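Local coordinates for putative acetamidase/formamidase (Yersinia enterocolitica subsp. palearctica serotype O:3, PDB 5UBU), which belongs to the acetamidase/formamidase family and probably hydrolyses carbon-nitrogen bonds in linear amides, at residues B[192-197]-B[265-270]; B[253-258]-B[281-286]; B[309-314]-B[319-324]. All blocks are in the same frame, centred on the assembly; numbering follows the deposited sequence.

Contact 1: B[192-197]-B[265-270]. With NA (sodium ion), chain H.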
loop_
_atom_site.group_PDB
_atom_site.type_symbol
_atom_site.label_atom_id
_atom_site.label_comp_id
_atom_site.label_asym_id
_atom_site.label_seq_id
_atom_site.Cartn_x
_atom_site.Cartn_y
_atom_site.Cartn_z
ATOM N N GLY B 192 -21.238 2.895 4.954
ATOM C CA GLY B 192 -20.522 4.049 5.492
ATOM C C GLY B 192 -20.209 5.117 4.464
ATOM O O GLY B 192 -20.913 5.246 3.460
ATOM N N ASN B 193 -19.140 5.874 4.725
ATOM C CA ASN B 193 -18.698 6.972 3.865
ATOM C C ASN B 193 -17.955 6.420 2.643
ATOM O O ASN B 193 -16.734 6.558 2.509
ATOM C CB ASN B 193 -17.803 7.923 4.675
ATOM C CG ASN B 193 -17.503 9.218 3.951
ATOM O OD1 ASN B 193 -18.259 9.645 3.085
ATOM N ND2 ASN B 193 -16.413 9.869 4.332
HETATM N N MSE B 194 -18.717 5.804 1.747
HETATM C CA MSE B 194 -18.169 5.188 0.542
HETATM C C MSE B 194 -17.858 6.167 -0.558
HETATM O O MSE B 194 -16.921 5.961 -1.321
HETATM C CB MSE B 194 -19.183 4.182 0.001
HETATM C CG MSE B 194 -19.437 3.048 0.990
HETATM SE SE MSE B 194 -20.893 1.898 0.347
HETATM C CE MSE B 194 -22.417 3.122 0.564
ATOM N N ASP B 195 -18.649 7.229 -0.657
ATOM C CA ASP B 195 -18.470 8.241 -1.695
ATOM C C ASP B 195 -18.347 7.601 -3.090
ATOM O O ASP B 195 -17.384 7.831 -3.810
ATOM C CB ASP B 195 -17.259 9.130 -1.388
ATOM C CG ASP B 195 -17.414 9.946 -0.105
ATOM O OD1 ASP B 195 -18.555 10.218 0.335
ATOM O OD2 ASP B 195 -16.371 10.348 0.454
ATOM N N VAL B 196 -19.326 6.771 -3.436
ATOM C CA VAL B 196 -19.386 6.111 -4.736
ATOM C C VAL B 196 -20.458 6.864 -5.529
ATOM O O VAL B 196 -21.639 6.788 -5.180
ATOM C CB VAL B 196 -19.750 4.614 -4.603
ATOM C CG1 VAL B 196 -20.000 3.986 -5.971
ATOM C CG2 VAL B 196 -18.648 3.866 -3.872
ATOM N N PRO B 197 -20.059 7.590 -6.595
ATOM C CA PRO B 197 -20.984 8.396 -7.420
ATOM C C PRO B 197 -22.231 7.689 -7.931
ATOM O O PRO B 197 -23.243 8.344 -8.181
ATOM C CB PRO B 197 -20.129 8.805 -8.619
ATOM C CG PRO B 197 -18.736 8.775 -8.115
ATOM C CD PRO B 197 -18.671 7.689 -7.084
HETATM N N MSE B 265 -22.865 -4.343 -8.814
HETATM C CA MSE B 265 -21.556 -3.955 -8.317
HETATM C C MSE B 265 -21.305 -4.375 -6.907
HETATM O O MSE B 265 -22.203 -4.332 -6.081
HETATM C CB MSE B 265 -21.513 -2.420 -8.403
HETATM C CG MSE B 265 -20.221 -1.765 -7.877
HETATM SE SE MSE B 265 -20.498 0.160 -7.458
HETATM C CE MSE B 265 -20.405 0.786 -9.310
ATOM N N SER B 266 -20.078 -4.810 -6.632
ATOM C CA SER B 266 -19.655 -5.181 -5.282
ATOM C C SER B 266 -18.770 -4.033 -4.813
ATOM O O SER B 266 -17.844 -3.630 -5.523
ATOM C CB SER B 266 -18.890 -6.493 -5.269
ATOM O OG SER B 266 -19.739 -7.583 -5.567
ATOM N N ILE B 267 -19.050 -3.518 -3.620
ATOM C CA ILE B 267 -18.320 -2.375 -3.075
ATOM C C ILE B 267 -17.411 -2.753 -1.916
ATOM O O ILE B 267 -17.884 -3.076 -0.841
ATOM C CB ILE B 267 -19.316 -1.293 -2.611
ATOM C CG1 ILE B 267 -20.234 -0.900 -3.782
ATOM C CG2 ILE B 267 -18.574 -0.075 -2.064
ATOM C CD1 ILE B 267 -21.366 0.036 -3.415
ATOM N N GLY B 268 -16.107 -2.692 -2.148
ATOM C CA GLY B 268 -15.119 -3.017 -1.123
ATOM C C GLY B 268 -14.447 -1.766 -0.599
ATOM O O GLY B 268 -14.270 -0.804 -1.345
ATOM N N SER B 269 -14.061 -1.775 0.675
ATOM C CA SER B 269 -13.397 -0.622 1.279
ATOM C C SER B 269 -12.216 -1.043 2.127
ATOM O O SER B 269 -12.350 -1.908 2.979
ATOM C CB SER B 269 -14.381 0.185 2.131
ATOM O OG SER B 269 -15.417 0.717 1.339
ATOM N N ALA B 270 -11.067 -0.406 1.900
ATOM C CA ALA B 270 -9.834 -0.707 2.639
ATOM C C ALA B 270 -8.651 0.155 2.185
ATOM O O ALA B 270 -8.796 1.052 1.359
ATOM C CB ALA B 270 -9.476 -2.186 2.457
HETATM NA NA NA H . -18.146 11.630 2.051
HETATM O O HOH W 1 -15.383 12.530 2.228
#
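A sodium ion is gripped by both side chains that flank Met194, and Met194 itself turns to the other segment and meets Ile267. Asn193 gives the ion its amide oxygen, OD1 at 2.2 Å from the sodium. Asp195 spans it with both carboxylate oxygens, unevenly: OD1 lies 2.3 Å and OD2 2.7 Å from the metal. Asp220 and a water add further oxygen ligands, and Asp220 also serves a second sodium together with His222 and Glu236. Hard oxygen donors, two of the residues being carboxylates, suit sodium well. Asn193 is the centre of an inverse gamma turn just before the second ligand. The contact joins two parts of the fold, since strands 191-193 and 263-270 belong to two different mixed sheets. Across this junction the packing is wholly apolar, without a hydrogen bond between the segments. Met194 is a selenomethionine whose chain bends at its last torsion (chi3 -70°), and its SE lies 3.9 Å from Ile267 CG2, the two side chains crossing nearly at right angles. Val196 uses both of its branches: CG1 is 4.1 Å from Met265 SE, the side chains sliding past each other in opposite directions, while CG2 lies 4.3 Å from Ile267 CG2.

Contact 2: B[253-258]-B[281-286]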
loop_
_atom_site.group_PDB
_atom_site.type_symbol
_atom_site.label_atom_id
_atom_site.label_comp_id
_atom_site.label_asym_id
_atom_site.label_seq_id
_atom_site.Cartn_x
_atom_site.Cartn_y
_atom_site.Cartn_z
ATOM N N LEU B 253 -24.272 -11.591 3.061
ATOM C CA LEU B 253 -23.356 -10.715 2.333
ATOM C C LEU B 253 -22.250 -10.315 3.280
ATOM O O LEU B 253 -22.490 -10.136 4.469
ATOM C CB LEU B 253 -24.013 -9.419 1.861
ATOM C CG LEU B 253 -25.229 -9.413 0.951
ATOM C CD1 LEU B 253 -25.431 -7.970 0.466
ATOM C CD2 LEU B 253 -25.037 -10.362 -0.226
ATOM N N SER B 254 -21.044 -10.168 2.754
ATOM C CA SER B 254 -19.918 -9.735 3.560
ATOM C C SER B 254 -19.647 -8.261 3.315
ATOM O O SER B 254 -19.102 -7.584 4.186
ATOM C CB SER B 254 -18.674 -10.563 3.254
ATOM O OG SER B 254 -18.885 -11.906 3.636
ATOM N N TRP B 255 -20.027 -7.775 2.130
ATOM C CA TRP B 255 -19.809 -6.385 1.748
ATOM C C TRP B 255 -21.029 -5.795 1.065
ATOM O O TRP B 255 -21.901 -6.531 0.623
ATOM C CB TRP B 255 -18.614 -6.290 0.802
ATOM C CG TRP B 255 -17.367 -6.680 1.451
ATOM C CD1 TRP B 255 -16.822 -7.922 1.503
ATOM C CD2 TRP B 255 -16.500 -5.829 2.189
ATOM N NE1 TRP B 255 -15.654 -7.897 2.216
ATOM C CE2 TRP B 255 -15.437 -6.622 2.658
ATOM C CE3 TRP B 255 -16.512 -4.460 2.495
ATOM C CZ2 TRP B 255 -14.393 -6.101 3.412
ATOM C CZ3 TRP B 255 -15.480 -3.941 3.255
ATOM C CH2 TRP B 255 -14.430 -4.760 3.704
ATOM N N PRO B 256 -21.103 -4.458 0.993
ATOM C CA PRO B 256 -22.237 -3.841 0.310
ATOM C C PRO B 256 -22.240 -4.124 -1.182
ATOM O O PRO B 256 -21.181 -4.278 -1.781
ATOM C CB PRO B 256 -22.014 -2.329 0.522
ATOM C CG PRO B 256 -21.124 -2.224 1.710
ATOM C CD PRO B 256 -20.275 -3.460 1.707
ATOM N N ARG B 257 -23.432 -4.193 -1.759
ATOM C CA ARG B 257 -23.605 -4.403 -3.190
ATOM C C ARG B 257 -24.639 -3.421 -3.675
ATOM O O ARG B 257 -25.429 -2.912 -2.887
ATOM C CB ARG B 257 -24.069 -5.817 -3.480
ATOM C CG ARG B 257 -23.038 -6.866 -3.164
ATOM C CD ARG B 257 -23.622 -8.265 -3.261
ATOM N NE ARG B 257 -22.584 -9.273 -3.043
ATOM C CZ ARG B 257 -22.788 -10.586 -3.014
ATOM N NH1 ARG B 257 -24.002 -11.095 -3.182
ATOM N NH2 ARG B 257 -21.766 -11.395 -2.809
HETATM N N MSE B 258 -24.615 -3.115 -4.961
HETATM C CA MSE B 258 -25.610 -2.206 -5.514
HETATM C C MSE B 258 -26.009 -2.700 -6.873
HETATM O O MSE B 258 -25.387 -3.587 -7.448
HETATM C CB MSE B 258 -25.208 -0.721 -5.407
HETATM C CG MSE B 258 -24.310 -0.196 -6.512
HETATM SE SE MSE B 258 -25.337 0.488 -8.062
HETATM C CE MSE B 258 -23.770 0.850 -9.206
ATOM N N TYR B 281 -13.647 -7.111 -6.378
ATOM C CA TYR B 281 -13.642 -8.143 -7.404
ATOM C C TYR B 281 -13.927 -9.533 -6.867
ATOM O O TYR B 281 -14.690 -10.270 -7.480
ATOM C CB TYR B 281 -12.367 -8.157 -8.252
ATOM C CG TYR B 281 -12.460 -7.349 -9.527
ATOM C CD1 TYR B 281 -13.392 -7.693 -10.506
ATOM C CD2 TYR B 281 -11.570 -6.321 -9.805
ATOM C CE1 TYR B 281 -13.485 -6.996 -11.698
ATOM C CE2 TYR B 281 -11.634 -5.634 -11.007
ATOM C CZ TYR B 281 -12.603 -5.979 -11.951
ATOM O OH TYR B 281 -12.695 -5.291 -13.139
ATOM N N ARG B 282 -13.347 -9.889 -5.724
ATOM C CA ARG B 282 -13.576 -11.230 -5.178
ATOM C C ARG B 282 -15.048 -11.406 -4.781
ATOM O O ARG B 282 -15.640 -12.471 -4.998
ATOM C CB ARG B 282 -12.686 -11.531 -3.989
ATOM C CG ARG B 282 -12.678 -13.026 -3.701
ATOM C CD ARG B 282 -11.819 -13.431 -2.543
ATOM N NE ARG B 282 -12.393 -13.052 -1.258
ATOM C CZ ARG B 282 -11.881 -13.385 -0.077
ATOM N NH1 ARG B 282 -12.476 -12.962 1.032
ATOM N NH2 ARG B 282 -10.775 -14.119 0.003
ATOM N N ASP B 283 -15.627 -10.358 -4.202
ATOM C CA ASP B 283 -17.028 -10.410 -3.787
ATOM C C ASP B 283 -17.916 -10.577 -5.010
ATOM O O ASP B 283 -18.894 -11.321 -4.962
ATOM C CB ASP B 283 -17.462 -9.151 -3.053
ATOM C CG ASP B 283 -18.875 -9.267 -2.508
ATOM O OD1 ASP B 283 -19.077 -10.082 -1.587
ATOM O OD2 ASP B 283 -19.777 -8.534 -2.978
ATOM N N LEU B 284 -17.578 -9.870 -6.091
ATOM C CA LEU B 284 -18.343 -9.960 -7.329
ATOM C C LEU B 284 -18.306 -11.399 -7.851
ATOM O O LEU B 284 -19.341 -11.960 -8.213
ATOM C CB LEU B 284 -17.803 -8.982 -8.379
ATOM C CG LEU B 284 -18.534 -8.925 -9.722
ATOM C CD1 LEU B 284 -20.010 -8.634 -9.522
ATOM C CD2 LEU B 284 -17.906 -7.868 -10.602
ATOM N N ILE B 285 -17.113 -11.994 -7.853
ATOM C CA ILE B 285 -16.932 -13.382 -8.301
ATOM C C ILE B 285 -17.781 -14.332 -7.458
ATOM O O ILE B 285 -18.422 -15.227 -7.999
ATOM C CB ILE B 285 -15.445 -13.803 -8.280
ATOM C CG1 ILE B 285 -14.682 -13.023 -9.354
ATOM C CG2 ILE B 285 -15.297 -15.293 -8.563
ATOM C CD1 ILE B 285 -13.181 -13.195 -9.303
ATOM N N TYR B 286 -17.796 -14.138 -6.141
ATOM C CA TYR B 286 -18.604 -15.010 -5.293
ATOM C C TYR B 286 -20.110 -14.816 -5.554
ATOM O O TYR B 286 -20.903 -15.766 -5.442
ATOM C CB TYR B 286 -18.304 -14.837 -3.805
ATOM C CG TYR B 286 -16.920 -15.249 -3.345
ATOM C CD1 TYR B 286 -16.180 -16.239 -4.009
ATOM C CD2 TYR B 286 -16.417 -14.772 -2.137
ATOM C CE1 TYR B 286 -14.929 -16.629 -3.541
ATOM C CE2 TYR B 286 -15.181 -15.184 -1.659
ATOM C CZ TYR B 286 -14.444 -16.114 -2.360
ATOM O OH TYR B 286 -13.216 -16.512 -1.882
HETATM O O HOH W 2 -13.597 -9.870 1.847
#
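This contact is a buried salt bridge that ties helix 273-291 to the start of strand 257-260 and to the loop leading into it, at one side of the nine-strand sheet. Arg257 approaches Asp283 side-on and uses two nitrogens, one for each carboxylate oxygen. Its NE donates to Asp283 OD2 at 2.9 Å, nearly straight and close to the guanidinium plane, meeting that oxygen on its syn side. NH2 reaches Asp283 OD1 at 3.2 Å, but from above the carboxylate plane. The two flat groups are turned 48° against each other. An arginine suits the position because its chain runs extended from CG to NE (chi3 176°) and delivers the charged end to the helix without a bend. Asp283 reaches out from the helix with CG trans to its main-chain nitrogen (chi1 -174°). Its OD2 has a second donor, Ser266 OG of strand 263-270; OD2 thus takes bonds from Arg257 and Ser266, which would be expected to favour the ionised carboxylate. Leu253 CD2 lies over one face of the guanidinium, offset toward its rim, and Trp287 makes a cation-pi contact with the same group. Beside the salt bridge, Trp255 turns its ring edge to Asp283 OD1, and its NE1 donates to a water at 2.9 Å. That water has a weak link to Arg282, whose NH1 also forms a salt bridge with Asp133 of a neighbouring subunit. Strands 257-260 and 263-270 form an antiparallel hairpin, helix 273-291 follows directly and packs against the sheet, and the Arg257-Asp283 bridge joins the first strand of this beta-beta-alpha succession to its helix.

Contact 3: B[309-314]-B[319-324]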
loop_
_atom_site.group_PDB
_atom_site.type_symbol
_atom_site.label_atom_id
_atom_site.label_comp_id
_atom_site.label_asym_id
_atom_site.label_seq_id
_atom_site.Cartn_x
_atom_site.Cartn_y
_atom_site.Cartn_z
ATOM N N VAL B 309 -14.275 -1.020 -13.173
ATOM C CA VAL B 309 -13.969 -0.554 -11.827
ATOM C C VAL B 309 -14.282 0.924 -11.655
ATOM O O VAL B 309 -13.995 1.746 -12.535
ATOM C CB VAL B 309 -12.496 -0.828 -11.451
ATOM C CG1 VAL B 309 -12.081 -0.099 -10.170
ATOM C CG2 VAL B 309 -12.280 -2.318 -11.294
ATOM N N ARG B 310 -14.898 1.231 -10.513
ATOM C CA ARG B 310 -15.198 2.582 -10.139
ATOM C C ARG B 310 -14.443 2.943 -8.893
ATOM O O ARG B 310 -14.649 2.324 -7.860
ATOM C CB ARG B 310 -16.700 2.811 -9.916
ATOM C CG ARG B 310 -17.017 4.131 -9.224
ATOM C CD ARG B 310 -18.149 4.861 -9.886
ATOM N NE ARG B 310 -17.713 5.629 -11.046
ATOM C CZ ARG B 310 -18.524 6.175 -11.952
ATOM N NH1 ARG B 310 -19.843 6.009 -11.912
ATOM N NH2 ARG B 310 -17.980 6.867 -12.963
ATOM N N LEU B 311 -13.560 3.932 -8.997
ATOM C CA LEU B 311 -12.858 4.412 -7.840
ATOM C C LEU B 311 -13.835 5.388 -7.166
ATOM O O LEU B 311 -14.205 6.410 -7.744
ATOM C CB LEU B 311 -11.558 5.108 -8.228
ATOM C CG LEU B 311 -10.790 5.766 -7.066
ATOM C CD1 LEU B 311 -10.465 4.729 -6.013
ATOM C CD2 LEU B 311 -9.531 6.457 -7.544
ATOM N N GLY B 312 -14.279 5.039 -5.965
ATOM C CA GLY B 312 -15.195 5.874 -5.200
ATOM C C GLY B 312 -14.428 7.006 -4.566
ATOM O O GLY B 312 -14.343 8.093 -5.134
ATOM N N ASN B 313 -13.855 6.749 -3.392
ATOM C CA ASN B 313 -13.082 7.767 -2.694
ATOM C C ASN B 313 -11.677 7.261 -2.504
ATOM O O ASN B 313 -11.443 6.061 -2.479
ATOM C CB ASN B 313 -13.723 8.095 -1.327
ATOM C CG ASN B 313 -13.302 7.143 -0.214
ATOM O OD1 ASN B 313 -12.174 7.210 0.273
ATOM N ND2 ASN B 313 -14.238 6.329 0.265
HETATM N N MSE B 314 -10.732 8.176 -2.394
HETATM C CA MSE B 314 -9.356 7.778 -2.137
HETATM C C MSE B 314 -8.828 8.800 -1.153
HETATM O O MSE B 314 -7.653 9.124 -1.146
HETATM C CB MSE B 314 -8.647 7.474 -3.454
HETATM C CG MSE B 314 -7.811 8.521 -4.166
HETATM SE SE MSE B 314 -6.073 7.696 -4.555
HETATM C CE MSE B 314 -4.989 8.998 -3.559
ATOM N N TYR B 319 -10.303 3.638 1.643
ATOM C CA TYR B 319 -10.690 3.954 0.283
ATOM C C TYR B 319 -11.789 2.996 -0.128
ATOM O O TYR B 319 -11.910 1.925 0.437
ATOM C CB TYR B 319 -9.501 3.854 -0.667
ATOM C CG TYR B 319 -8.256 4.567 -0.181
ATOM C CD1 TYR B 319 -8.324 5.861 0.331
ATOM C CD2 TYR B 319 -7.005 3.978 -0.302
ATOM C CE1 TYR B 319 -7.193 6.523 0.752
ATOM C CE2 TYR B 319 -5.868 4.637 0.122
ATOM C CZ TYR B 319 -5.967 5.911 0.643
ATOM O OH TYR B 319 -4.842 6.570 1.057
ATOM N N THR B 320 -12.586 3.385 -1.111
ATOM C CA THR B 320 -13.692 2.565 -1.574
ATOM C C THR B 320 -13.659 2.391 -3.087
ATOM O O THR B 320 -13.484 3.350 -3.824
ATOM C CB THR B 320 -15.029 3.181 -1.144
ATOM O OG1 THR B 320 -15.049 3.321 0.284
ATOM C CG2 THR B 320 -16.201 2.309 -1.587
ATOM N N VAL B 321 -13.851 1.147 -3.521
ATOM C CA VAL B 321 -13.811 0.758 -4.923
ATOM C C VAL B 321 -14.994 -0.144 -5.249
ATOM O O VAL B 321 -15.343 -1.018 -4.457
ATOM C CB VAL B 321 -12.518 -0.039 -5.207
ATOM C CG1 VAL B 321 -12.483 -0.528 -6.654
ATOM C CG2 VAL B 321 -11.283 0.801 -4.885
ATOM N N GLY B 322 -15.589 0.054 -6.420
ATOM C CA GLY B 322 -16.714 -0.758 -6.869
ATOM C C GLY B 322 -16.320 -1.590 -8.082
ATOM O O GLY B 322 -15.788 -1.049 -9.043
ATOM N N ALA B 323 -16.553 -2.902 -8.031
ATOM C CA ALA B 323 -16.260 -3.802 -9.154
ATOM C C ALA B 323 -17.593 -4.125 -9.821
ATOM O O ALA B 323 -18.477 -4.683 -9.191
ATOM C CB ALA B 323 -15.582 -5.069 -8.666
HETATM N N MSE B 324 -17.726 -3.787 -11.098
HETATM C CA MSE B 324 -18.970 -3.984 -11.830
HETATM C C MSE B 324 -18.976 -4.982 -12.934
HETATM O O MSE B 324 -17.935 -5.383 -13.431
HETATM C CB MSE B 324 -19.219 -2.700 -12.609
HETATM C CG MSE B 324 -19.989 -1.650 -11.840
HETATM SE SE MSE B 324 -19.392 0.091 -12.538
HETATM C CE MSE B 324 -20.461 0.253 -14.189
#
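Strands 309-313 and 319-324 run antiparallel, their axes 4.7 Å apart at closest approach and their directions 158° apart, as the two arms of a beta hairpin at one edge of the large mixed sheet, as counted within this chain. Arg310 and Gly322 form a hydrogen-bonded pair, exchanging two nearly straight bonds: Arg310 N to Gly322 O at 2.9 Å and Gly322 N to Arg310 O at 2.8 Å. Nearer the turn the regular pairing gives way to a classic beta bulge, where Gly312 and Asn313 both face Thr320. Gly312 N donates to Thr320 O at 2.8 Å, Asn313 N adds a weak bond to that same oxygen, and Thr320 N returns one to Asn313 O. Gly312, having no side chain, fits closely beside that carbonyl. Val309, Leu311 and Val321 share the face turned to helix 273-291, where branched apolar groups suit the packing; Val309 CG1 is 3.6 Å from Val321 CG1, and Leu311 CD1 lies near Val321 CG2. The other face carries the polar side chains Arg310, Asn313 and Thr320. Arg310 leads away to a salt bridge with Asp198, and Thr320 OG1 is hydrogen-bonded to Ser269 OG. Asn313 suits the bulge by serving two sides: ND2 donates to Met194 O in the metal-binding loop, while OD1 accepts from the backbone N of Val315 and Asp316 in the turn. Tyr319 sets its ring against the backbone of Met314 and takes part in a long Met-aromatic contact, Met314 SE 5.5 Å from the centroid of the Tyr319 ring and 6° off its normal.

All three contacts are buried and meet at strand 263-270 of the nine-strand sheet, which lies between strands 257-260 and 319-326. Contact 1, its centre about 7 Å from the chain centre, is the most central, and it is apolar across its segments, with the metal ligands taking no part across the junction. Contact 3 lies about 6 Å from it, centre to centre, and rests on backbone pairing. Contact 2, its centre about 16 Å from the chain centre, relies on charge; it meets two neighbouring subunits, one of which contact 3 also touches. Ser266 joins contacts 1 and 2, Ser269 joins contacts 1 and 3, and Tyr281 packs on Val309 between contacts 2 and 3.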